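Local coordinates for protein alpha-/beta-galactoside alpha-2,3-sialyltransferase (Photobacterium phosphoreum, PDB 2ZWI) that probably transfers sialic acid to galactosides in alpha-2,3 linkage and binds cytidine-5'-monophosphate and a zinc ion, at residues K75-A86 / T103-D112; I156-Q164 / L187-I195. All coordinates share one frame; numbering follows the deposited sequence.

In the fold
Both contacts belong to the half of this GT-B protein built round its N-terminal seven-stranded parallel sheet, and they follow one another along the chain without nesting or crossing. Contact 1 pairs strand 74-82 with strand 104-110 and closes the beta-alpha-beta unit whose connection is helix 86-98. The chain then passes through helices 114-125 and 128-147 before contact 2, where 156-164 meets 187-195 and closes a loop containing the next sheet strand, 168-172. The two contacts touch: Tyr-160 OH lies 2.8 Å from Asp-111 OD1, a probable hydrogen bond, and Phe-162 packs segment 156-164 against the Leu-107 and Phe-109 side of strand 104-110.

Contact 1. Residues K75-A86 / T103-D112; sequences KKVIINGNTLWA and TEIELNFYDD
Strands 75-82 and 104-110 run parallel, 4.7 Å apart and 20° off exact alignment, joined by eight backbone hydrogen bonds from Glu-104 N to Lys-75 O at one end to Thr-83 N to Tyr-110 O at the other. On the apolar face, Ile-79 and Leu-107 lie side by side, and Ile-79 CD1 reaches Leu-107 CD2 and Ile-105 CG2, both at 3.9 Å. Farther along, Ala-86 CB approaches Phe-109 CE1 to 3.6 Å, obliquely to the ring. The other face is mostly polar: Asn-80 and Asn-108 lie side by side, amide planes 13° apart, with Asn-80 ND2 3.0 Å from Asn-108 OD1, which Ile-78 CG2 also touches (3.3 Å). Lys-75 bends at chi2 and chi3 to bring NZ within 3.0 Å of Glu-104 OE2, a salt bridge reached from the syn side but tilted well out of the carboxylate plane. Helix 86-98 links the strands as a beta-alpha-beta crossover, the repeating unit of a Rossmann-like GT-B domain, and covers Ile-79 and Phe-109. Asn-82 CG stands opposite its own backbone N (chi1 173°), sending ND2 to the anti lone pair of Asp-112 OD1 at 2.8 Å; ND2 also hydrogen-bonds Asp-10. Asn-82 OD1 accepts from Trp-85 N in an Asx motif. A water bridges Trp-85 NE1 and Asp-112 OD1; Asp-112 OD2 hydrogen-bonds a glycerol, probably from the crystallisation liquor, and the Asp-112 side chain lies about 6 Å from the bound cytidine-5'-monophosphate.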
loop_
_atom_site.group_PDB
_atom_site.type_symbol
_atom_site.label_atom_id
_atom_site.label_comp_id
_atom_site.label_asym_id
_atom_site.label_seq_id
_atom_site.Cartn_x
_atom_site.Cartn_y
_atom_site.Cartn_z
ATOM N N LYS A 75 -8.706 26.578 10.628
ATOM C CA LYS A 75 -7.744 26.394 11.697
ATOM C C LYS A 75 -6.622 25.420 11.301
ATOM O O LYS A 75 -5.434 25.712 11.505
ATOM C CB LYS A 75 -8.478 25.907 12.951
ATOM C CG LYS A 75 -7.662 25.023 13.876
ATOM C CD LYS A 75 -6.662 25.825 14.683
ATOM C CE LYS A 75 -7.192 26.160 16.071
ATOM N NZ LYS A 75 -6.057 26.557 16.957
ATOM N N LYS A 76 -7.008 24.291 10.709
ATOM C CA LYS A 76 -6.084 23.183 10.464
ATOM C C LYS A 76 -6.359 22.462 9.144
ATOM O O LYS A 76 -7.502 22.345 8.721
ATOM C CB LYS A 76 -6.151 22.189 11.638
ATOM C CG LYS A 76 -5.427 20.853 11.427
ATOM C CD LYS A 76 -5.367 20.016 12.699
ATOM C CE LYS A 76 -6.716 19.403 13.064
ATOM N NZ LYS A 76 -6.667 18.658 14.361
ATOM N N VAL A 77 -5.292 21.973 8.511
ATOM C CA VAL A 77 -5.402 21.057 7.369
ATOM C C VAL A 77 -4.662 19.760 7.733
ATOM O O VAL A 77 -3.483 19.781 8.126
ATOM C CB VAL A 77 -4.824 21.673 6.052
ATOM C CG1 VAL A 77 -4.876 20.665 4.892
ATOM C CG2 VAL A 77 -5.573 22.953 5.681
ATOM N N ILE A 78 -5.375 18.641 7.651
ATOM C CA ILE A 78 -4.755 17.331 7.766
ATOM C C ILE A 78 -4.565 16.790 6.351
ATOM O O ILE A 78 -5.536 16.631 5.613
ATOM C CB ILE A 78 -5.603 16.346 8.629
ATOM C CG1 ILE A 78 -5.984 16.991 9.976
ATOM C CG2 ILE A 78 -4.827 15.050 8.876
ATOM C CD1 ILE A 78 -6.924 16.146 10.821
ATOM N N ILE A 79 -3.318 16.542 5.965
ATOM C CA ILE A 79 -3.027 15.990 4.649
ATOM C C ILE A 79 -2.704 14.496 4.771
ATOM O O ILE A 79 -1.820 14.100 5.531
ATOM C CB ILE A 79 -1.856 16.719 3.933
ATOM C CG1 ILE A 79 -2.012 18.247 4.014
ATOM C CG2 ILE A 79 -1.764 16.269 2.465
ATOM C CD1 ILE A 79 -0.714 19.008 3.750
ATOM N N ASN A 80 -3.451 13.689 4.022
ATOM C CA ASN A 80 -3.289 12.249 4.000
ATOM C C ASN A 80 -2.761 11.847 2.621
ATOM O O ASN A 80 -3.406 12.111 1.601
ATOM C CB ASN A 80 -4.629 11.571 4.323
ATOM C CG ASN A 80 -5.240 12.073 5.641
ATOM O OD1 ASN A 80 -5.940 13.090 5.689
ATOM N ND2 ASN A 80 -4.977 11.348 6.710
ATOM N N GLY A 81 -1.587 11.223 2.592
ATOM C CA GLY A 81 -0.887 10.957 1.336
ATOM C C GLY A 81 -0.190 9.614 1.238
ATOM O O GLY A 81 -0.393 8.725 2.063
ATOM N N ASN A 82 0.638 9.492 0.205
ATOM C CA ASN A 82 1.363 8.284 -0.147
ATOM C C ASN A 82 2.840 8.561 0.153
ATOM O O ASN A 82 3.406 9.507 -0.385
ATOM C CB ASN A 82 1.111 8.022 -1.644
ATOM C CG ASN A 82 1.927 6.879 -2.208
ATOM O OD1 ASN A 82 3.128 6.790 -1.986
ATOM N ND2 ASN A 82 1.269 6.003 -2.970
ATOM N N THR A 83 3.449 7.760 1.025
ATOM C CA THR A 83 4.828 7.980 1.474
ATOM C C THR A 83 5.839 8.069 0.308
ATOM O O THR A 83 6.584 9.033 0.224
ATOM C CB THR A 83 5.256 6.920 2.513
ATOM O OG1 THR A 83 4.240 6.819 3.524
ATOM C CG2 THR A 83 6.567 7.309 3.172
ATOM N N LEU A 84 5.844 7.089 -0.596
ATOM C CA LEU A 84 6.740 7.136 -1.751
ATOM C C LEU A 84 6.550 8.447 -2.537
ATOM O O LEU A 84 7.507 9.057 -2.988
ATOM C CB LEU A 84 6.498 5.935 -2.676
ATOM C CG LEU A 84 7.462 5.738 -3.857
ATOM C CD1 LEU A 84 8.890 5.493 -3.356
ATOM C CD2 LEU A 84 6.975 4.589 -4.716
ATOM N N TRP A 85 5.293 8.857 -2.678
ATOM C CA TRP A 85 4.919 10.050 -3.416
ATOM C C TRP A 85 4.698 11.245 -2.490
ATOM O O TRP A 85 3.807 12.066 -2.707
ATOM C CB TRP A 85 3.673 9.750 -4.253
ATOM C CG TRP A 85 3.962 8.754 -5.331
ATOM C CD1 TRP A 85 3.520 7.461 -5.405
ATOM C CD2 TRP A 85 4.802 8.958 -6.471
ATOM N NE1 TRP A 85 4.015 6.857 -6.536
ATOM C CE2 TRP A 85 4.806 7.755 -7.207
ATOM C CE3 TRP A 85 5.543 10.050 -6.949
ATOM C CZ2 TRP A 85 5.521 7.610 -8.396
ATOM C CZ3 TRP A 85 6.252 9.911 -8.134
ATOM C CH2 TRP A 85 6.237 8.698 -8.846
ATOM N N ALA A 86 5.532 11.346 -1.459
ATOM C CA ALA A 86 5.476 12.481 -0.534
ATOM C C ALA A 86 5.568 13.819 -1.283
ATOM O O ALA A 86 5.125 14.842 -0.771
ATOM C CB ALA A 86 6.593 12.380 0.508
ATOM N N THR A 103 -1.894 28.557 9.132
ATOM C CA THR A 103 -2.701 27.348 9.133
ATOM C C THR A 103 -1.900 26.234 9.800
ATOM O O THR A 103 -0.727 26.046 9.493
ATOM C CB THR A 103 -3.074 26.936 7.680
ATOM O OG1 THR A 103 -3.624 28.065 6.991
ATOM C CG2 THR A 103 -4.084 25.810 7.665
ATOM N N GLU A 104 -2.525 25.517 10.724
ATOM C CA GLU A 104 -1.891 24.338 11.314
ATOM C C GLU A 104 -1.899 23.228 10.275
ATOM O O GLU A 104 -2.894 23.046 9.583
ATOM C CB GLU A 104 -2.631 23.898 12.575
ATOM C CG GLU A 104 -2.434 24.845 13.757
ATOM C CD GLU A 104 -3.344 24.538 14.937
ATOM O OE1 GLU A 104 -3.829 23.390 15.045
ATOM O OE2 GLU A 104 -3.562 25.452 15.771
ATOM N N ILE A 105 -0.781 22.513 10.145
ATOM C CA ILE A 105 -0.700 21.372 9.219
ATOM C C ILE A 105 -0.294 20.106 9.964
ATOM O O ILE A 105 0.672 20.108 10.719
ATOM C CB ILE A 105 0.299 21.613 8.054
ATOM C CG1 ILE A 105 -0.167 22.771 7.169
ATOM C CG2 ILE A 105 0.460 20.344 7.210
ATOM C CD1 ILE A 105 0.946 23.424 6.356
ATOM N N GLU A 106 -1.048 19.035 9.744
ATOM C CA GLU A 106 -0.734 17.713 10.282
ATOM C C GLU A 106 -0.730 16.705 9.145
ATOM O O GLU A 106 -1.485 16.851 8.183
ATOM C CB GLU A 106 -1.749 17.314 11.356
ATOM C CG GLU A 106 -1.655 18.206 12.589
ATOM C CD GLU A 106 -2.578 17.787 13.715
ATOM O OE1 GLU A 106 -2.664 18.545 14.715
ATOM O OE2 GLU A 106 -3.210 16.713 13.610
ATOM N N LEU A 107 0.115 15.685 9.259
ATOM C CA LEU A 107 0.378 14.770 8.142
ATOM C C LEU A 107 0.141 13.317 8.512
ATOM O O LEU A 107 0.530 12.879 9.590
ATOM C CB LEU A 107 1.821 14.919 7.642
ATOM C CG LEU A 107 2.323 16.324 7.282
ATOM C CD1 LEU A 107 3.798 16.301 6.985
ATOM C CD2 LEU A 107 1.534 16.913 6.096
ATOM N N ASN A 108 -0.501 12.587 7.606
ATOM C CA ASN A 108 -0.596 11.132 7.672
ATOM C C ASN A 108 -0.067 10.552 6.360
ATOM O O ASN A 108 -0.678 10.774 5.300
ATOM C CB ASN A 108 -2.053 10.691 7.885
ATOM C CG ASN A 108 -2.617 11.148 9.224
ATOM O OD1 ASN A 108 -3.500 12.014 9.282
ATOM N ND2 ASN A 108 -2.106 10.580 10.303
ATOM N N PHE A 109 1.056 9.832 6.428
ATOM C CA PHE A 109 1.627 9.149 5.265
ATOM C C PHE A 109 1.337 7.636 5.311
ATOM O O PHE A 109 1.575 6.980 6.324
ATOM C CB PHE A 109 3.144 9.355 5.188
ATOM C CG PHE A 109 3.569 10.746 4.790
ATOM C CD1 PHE A 109 3.614 11.120 3.442
ATOM C CD2 PHE A 109 3.956 11.674 5.756
ATOM C CE1 PHE A 109 4.016 12.417 3.061
ATOM C CE2 PHE A 109 4.375 12.964 5.390
ATOM C CZ PHE A 109 4.400 13.334 4.034
ATOM N N TYR A 110 0.819 7.098 4.218
ATOM C CA TYR A 110 0.547 5.673 4.080
ATOM C C TYR A 110 1.502 5.060 3.065
ATOM O O TYR A 110 1.610 5.569 1.949
ATOM C CB TYR A 110 -0.894 5.477 3.594
ATOM C CG TYR A 110 -1.932 5.918 4.597
ATOM C CD1 TYR A 110 -2.297 7.263 4.717
ATOM C CD2 TYR A 110 -2.543 4.990 5.428
ATOM C CE1 TYR A 110 -3.249 7.667 5.651
ATOM C CE2 TYR A 110 -3.502 5.384 6.369
ATOM C CZ TYR A 110 -3.836 6.710 6.470
ATOM O OH TYR A 110 -4.771 7.065 7.385
ATOM N N ASP A 111 2.202 3.985 3.447
ATOM C CA ASP A 111 3.126 3.296 2.532
ATOM C C ASP A 111 2.449 2.966 1.205
ATOM O O ASP A 111 1.282 2.613 1.192
ATOM C CB ASP A 111 3.626 1.976 3.143
ATOM C CG ASP A 111 4.619 2.179 4.276
ATOM O OD1 ASP A 111 5.154 3.301 4.441
ATOM O OD2 ASP A 111 4.857 1.185 5.003
ATOM N N ASP A 112 3.212 3.048 0.111
ATOM C CA ASP A 112 2.741 2.740 -1.252
ATOM C C ASP A 112 2.673 1.225 -1.506
ATOM O O ASP A 112 1.770 0.740 -2.191
ATOM C CB ASP A 112 3.688 3.433 -2.250
ATOM C CG ASP A 112 3.373 3.139 -3.705
ATOM O OD1 ASP A 112 2.710 3.975 -4.348
ATOM O OD2 ASP A 112 3.829 2.094 -4.224
HETATM O O HOH W 1 4.349 5.358 6.008
HETATM O O HOH W 2 3.241 4.078 -6.870
#

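Contact 2. Residues I156-Q164 / L187-I195; sequences IENIYGFSQ and LKRVISNNI
A mainly apolar contact between the one-turn helix 156-159 with the loop that follows it and helix 185-191 with the turn leading to Asn-194 brings Ile-156, Tyr-160 and Ser-163 against the second segment, beside the N-terminal parallel sheet. Leu-187 spans the first two with its two methyls: CD2 lies 3.7 Å from Ile-156 CG2, the side chains crossing at about a right angle, and CD1 lies 4.0 Å from Tyr-160 CB. One turn later, Ile-191 has CG1 between its backbone N and carbonyl carbon (chi1 54°); CD1 comes within 4.1 Å of Tyr-160 CD1, obliquely to the ring, while CG2 packs 3.3 Å from Tyr-160 O. The hydroxyl end of Tyr-160 leads away from this contact to Asp-111. Beyond Ile-191, Ser-163 OG is 2.9 Å from Asn-194 ND2, but the angle is too poor for a hydrogen bond. Gln-164 CG rests against Val-190 CG1, and the Gln-164 amide folds back, NE2 donating almost straight to a lone pair of Gly-161 O (2.8 Å, 178°); NE2 also bonds to Ser-138. Helix 114-125 packs on Ile-156 and Leu-187, helix 128-147 meets Val-190, and strand 168-172 lies against Tyr-160 and Ser-163.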
loop_
_atom_site.group_PDB
_atom_site.type_symbol
_atom_site.label_atom_id
_atom_site.label_comp_id
_atom_site.label_asym_id
_atom_site.label_seq_id
_atom_site.Cartn_x
_atom_site.Cartn_y
_atom_site.Cartn_z
ATOM N N ILE A 156 14.754 7.583 1.339
ATOM C CA ILE A 156 14.238 7.118 2.633
ATOM C C ILE A 156 14.266 8.188 3.721
ATOM O O ILE A 156 13.253 8.426 4.399
ATOM C CB ILE A 156 14.980 5.838 3.115
ATOM C CG1 ILE A 156 14.324 4.599 2.519
ATOM C CG2 ILE A 156 15.013 5.746 4.664
ATOM C CD1 ILE A 156 12.773 4.574 2.589
ATOM N N GLU A 157 15.414 8.846 3.868
ATOM C CA GLU A 157 15.586 9.865 4.904
ATOM C C GLU A 157 14.613 11.051 4.753
ATOM O O GLU A 157 14.213 11.665 5.750
ATOM C CB GLU A 157 17.053 10.322 4.983
ATOM C CG GLU A 157 17.608 11.056 3.738
ATOM C CD GLU A 157 18.223 10.137 2.689
ATOM O OE1 GLU A 157 17.940 8.912 2.666
ATOM O OE2 GLU A 157 18.996 10.651 1.862
ATOM N N ASN A 158 14.230 11.356 3.513
ATOM C CA ASN A 158 13.310 12.461 3.216
ATOM C C ASN A 158 11.856 12.097 3.417
ATOM O O ASN A 158 11.139 12.780 4.152
ATOM C CB ASN A 158 13.521 12.977 1.782
ATOM C CG ASN A 158 14.800 13.790 1.638
ATOM O OD1 ASN A 158 15.461 14.097 2.622
ATOM N ND2 ASN A 158 15.141 14.150 0.406
ATOM N N ILE A 159 11.424 11.017 2.769
ATOM C CA ILE A 159 10.021 10.588 2.855
ATOM C C ILE A 159 9.627 10.187 4.280
ATOM O O ILE A 159 8.504 10.444 4.688
ATOM C CB ILE A 159 9.651 9.517 1.793
ATOM C CG1 ILE A 159 10.334 8.169 2.076
ATOM C CG2 ILE A 159 10.004 10.025 0.395
ATOM C CD1 ILE A 159 9.983 7.071 1.075
ATOM N N TYR A 160 10.560 9.606 5.040
ATOM C CA TYR A 160 10.300 9.321 6.456
ATOM C C TYR A 160 10.772 10.425 7.423
ATOM O O TYR A 160 10.881 10.195 8.640
ATOM C CB TYR A 160 10.854 7.940 6.861
ATOM C CG TYR A 160 10.066 6.767 6.305
ATOM C CD1 TYR A 160 8.779 6.484 6.769
ATOM C CD2 TYR A 160 10.609 5.932 5.327
ATOM C CE1 TYR A 160 8.040 5.405 6.261
ATOM C CE2 TYR A 160 9.891 4.839 4.826
ATOM C CZ TYR A 160 8.601 4.584 5.299
ATOM O OH TYR A 160 7.878 3.517 4.805
ATOM N N GLY A 161 11.025 11.627 6.898
ATOM C CA GLY A 161 11.651 12.677 7.701
ATOM C C GLY A 161 10.789 13.882 8.039
ATOM O O GLY A 161 11.303 14.873 8.570
ATOM N N PHE A 162 9.488 13.798 7.756
ATOM C CA PHE A 162 8.576 14.947 7.914
ATOM C C PHE A 162 8.191 15.259 9.362
ATOM O O PHE A 162 7.809 16.399 9.659
ATOM C CB PHE A 162 7.290 14.751 7.094
ATOM C CG PHE A 162 7.446 15.017 5.620
ATOM C CD1 PHE A 162 6.914 16.170 5.052
ATOM C CD2 PHE A 162 8.103 14.096 4.794
ATOM C CE1 PHE A 162 7.046 16.425 3.683
ATOM C CE2 PHE A 162 8.239 14.332 3.424
ATOM C CZ PHE A 162 7.712 15.496 2.863
ATOM N N SER A 163 8.260 14.268 10.261
ATOM C CA SER A 163 7.923 14.526 11.679
ATOM C C SER A 163 8.885 15.533 12.350
ATOM O O SER A 163 8.593 16.064 13.431
ATOM C CB SER A 163 7.811 13.226 12.484
ATOM O OG SER A 163 9.091 12.711 12.830
ATOM N N GLN A 164 10.021 15.795 11.696
ATOM C CA GLN A 164 10.927 16.871 12.104
ATOM C C GLN A 164 10.314 18.256 11.883
ATOM O O GLN A 164 10.725 19.226 12.515
ATOM C CB GLN A 164 12.261 16.764 11.343
ATOM C CG GLN A 164 13.033 15.475 11.626
ATOM C CD GLN A 164 14.220 15.260 10.689
ATOM O OE1 GLN A 164 15.371 15.304 11.118
ATOM N NE2 GLN A 164 13.942 15.019 9.406
ATOM N N LEU A 187 17.171 5.646 11.805
ATOM C CA LEU A 187 15.852 6.093 11.331
ATOM C C LEU A 187 14.769 5.923 12.393
ATOM O O LEU A 187 13.882 6.779 12.524
ATOM C CB LEU A 187 15.453 5.356 10.046
ATOM C CG LEU A 187 14.144 5.765 9.353
ATOM C CD1 LEU A 187 14.098 7.261 9.026
ATOM C CD2 LEU A 187 13.961 4.935 8.091
ATOM N N LYS A 188 14.851 4.820 13.139
ATOM C CA LYS A 188 13.910 4.537 14.227
ATOM C C LYS A 188 13.848 5.710 15.211
ATOM O O LYS A 188 12.755 6.132 15.620
ATOM C CB LYS A 188 14.287 3.221 14.938
ATOM C CG LYS A 188 13.437 2.833 16.159
ATOM C CD LYS A 188 11.959 2.641 15.818
ATOM C CE LYS A 188 11.216 1.980 16.977
ATOM N NZ LYS A 188 9.761 1.803 16.699
ATOM N N ARG A 189 15.014 6.251 15.566
ATOM C CA ARG A 189 15.089 7.386 16.484
ATOM C C ARG A 189 14.306 8.588 15.998
ATOM O O ARG A 189 13.761 9.325 16.801
ATOM C CB ARG A 189 16.535 7.806 16.728
ATOM C CG ARG A 189 17.158 7.190 17.971
ATOM C CD ARG A 189 18.432 7.940 18.365
ATOM N NE ARG A 189 19.267 8.172 17.196
ATOM C CZ ARG A 189 20.244 7.362 16.801
ATOM N NH1 ARG A 189 20.542 6.270 17.503
ATOM N NH2 ARG A 189 20.940 7.666 15.717
ATOM N N VAL A 190 14.285 8.804 14.687
ATOM C CA VAL A 190 13.536 9.903 14.097
ATOM C C VAL A 190 12.015 9.699 14.259
ATOM O O VAL A 190 11.294 10.628 14.661
ATOM C CB VAL A 190 13.918 10.113 12.617
ATOM C CG1 VAL A 190 13.175 11.297 12.028
ATOM C CG2 VAL A 190 15.444 10.295 12.482
ATOM N N ILE A 191 11.538 8.484 13.995
ATOM C CA ILE A 191 10.093 8.250 13.893
ATOM C C ILE A 191 9.428 7.311 14.925
ATOM O O ILE A 191 8.255 6.982 14.776
ATOM C CB ILE A 191 9.709 7.801 12.447
ATOM C CG1 ILE A 191 10.549 6.594 12.012
ATOM C CG2 ILE A 191 9.862 8.975 11.478
ATOM C CD1 ILE A 191 10.259 6.100 10.573
ATOM N N SER A 192 10.141 6.904 15.976
ATOM C CA SER A 192 9.618 5.856 16.880
ATOM C C SER A 192 8.253 6.193 17.500
ATOM O O SER A 192 7.412 5.296 17.682
ATOM C CB SER A 192 10.647 5.458 17.962
ATOM O OG SER A 192 10.941 6.527 18.848
ATOM N N ASN A 193 8.028 7.473 17.792
ATOM C CA ASN A 193 6.738 7.920 18.337
ATOM C C ASN A 193 5.697 8.284 17.270
ATOM O O ASN A 193 4.557 8.641 17.596
ATOM C CB ASN A 193 6.939 9.108 19.278
ATOM C CG ASN A 193 7.665 8.725 20.541
ATOM O OD1 ASN A 193 7.453 7.640 21.098
ATOM N ND2 ASN A 193 8.518 9.618 21.014
ATOM N N ASN A 194 6.102 8.187 16.005
ATOM C CA ASN A 194 5.297 8.637 14.874
ATOM C C ASN A 194 4.769 7.501 13.982
ATOM O O ASN A 194 4.193 7.761 12.938
ATOM C CB ASN A 194 6.130 9.602 14.020
ATOM C CG ASN A 194 6.805 10.693 14.850
ATOM O OD1 ASN A 194 6.145 11.426 15.595
ATOM N ND2 ASN A 194 8.123 10.799 14.727
ATOM N N ILE A 195 4.965 6.253 14.400
ATOM C CA ILE A 195 4.624 5.081 13.583
ATOM C C ILE A 195 3.337 4.417 14.062
ATOM O O ILE A 195 3.147 4.218 15.267
ATOM C CB ILE A 195 5.752 4.006 13.634
ATOM C CG1 ILE A 195 7.109 4.578 13.209
ATOM C CG2 ILE A 195 5.406 2.798 12.776
ATOM C CD1 ILE A 195 7.169 5.031 11.765
#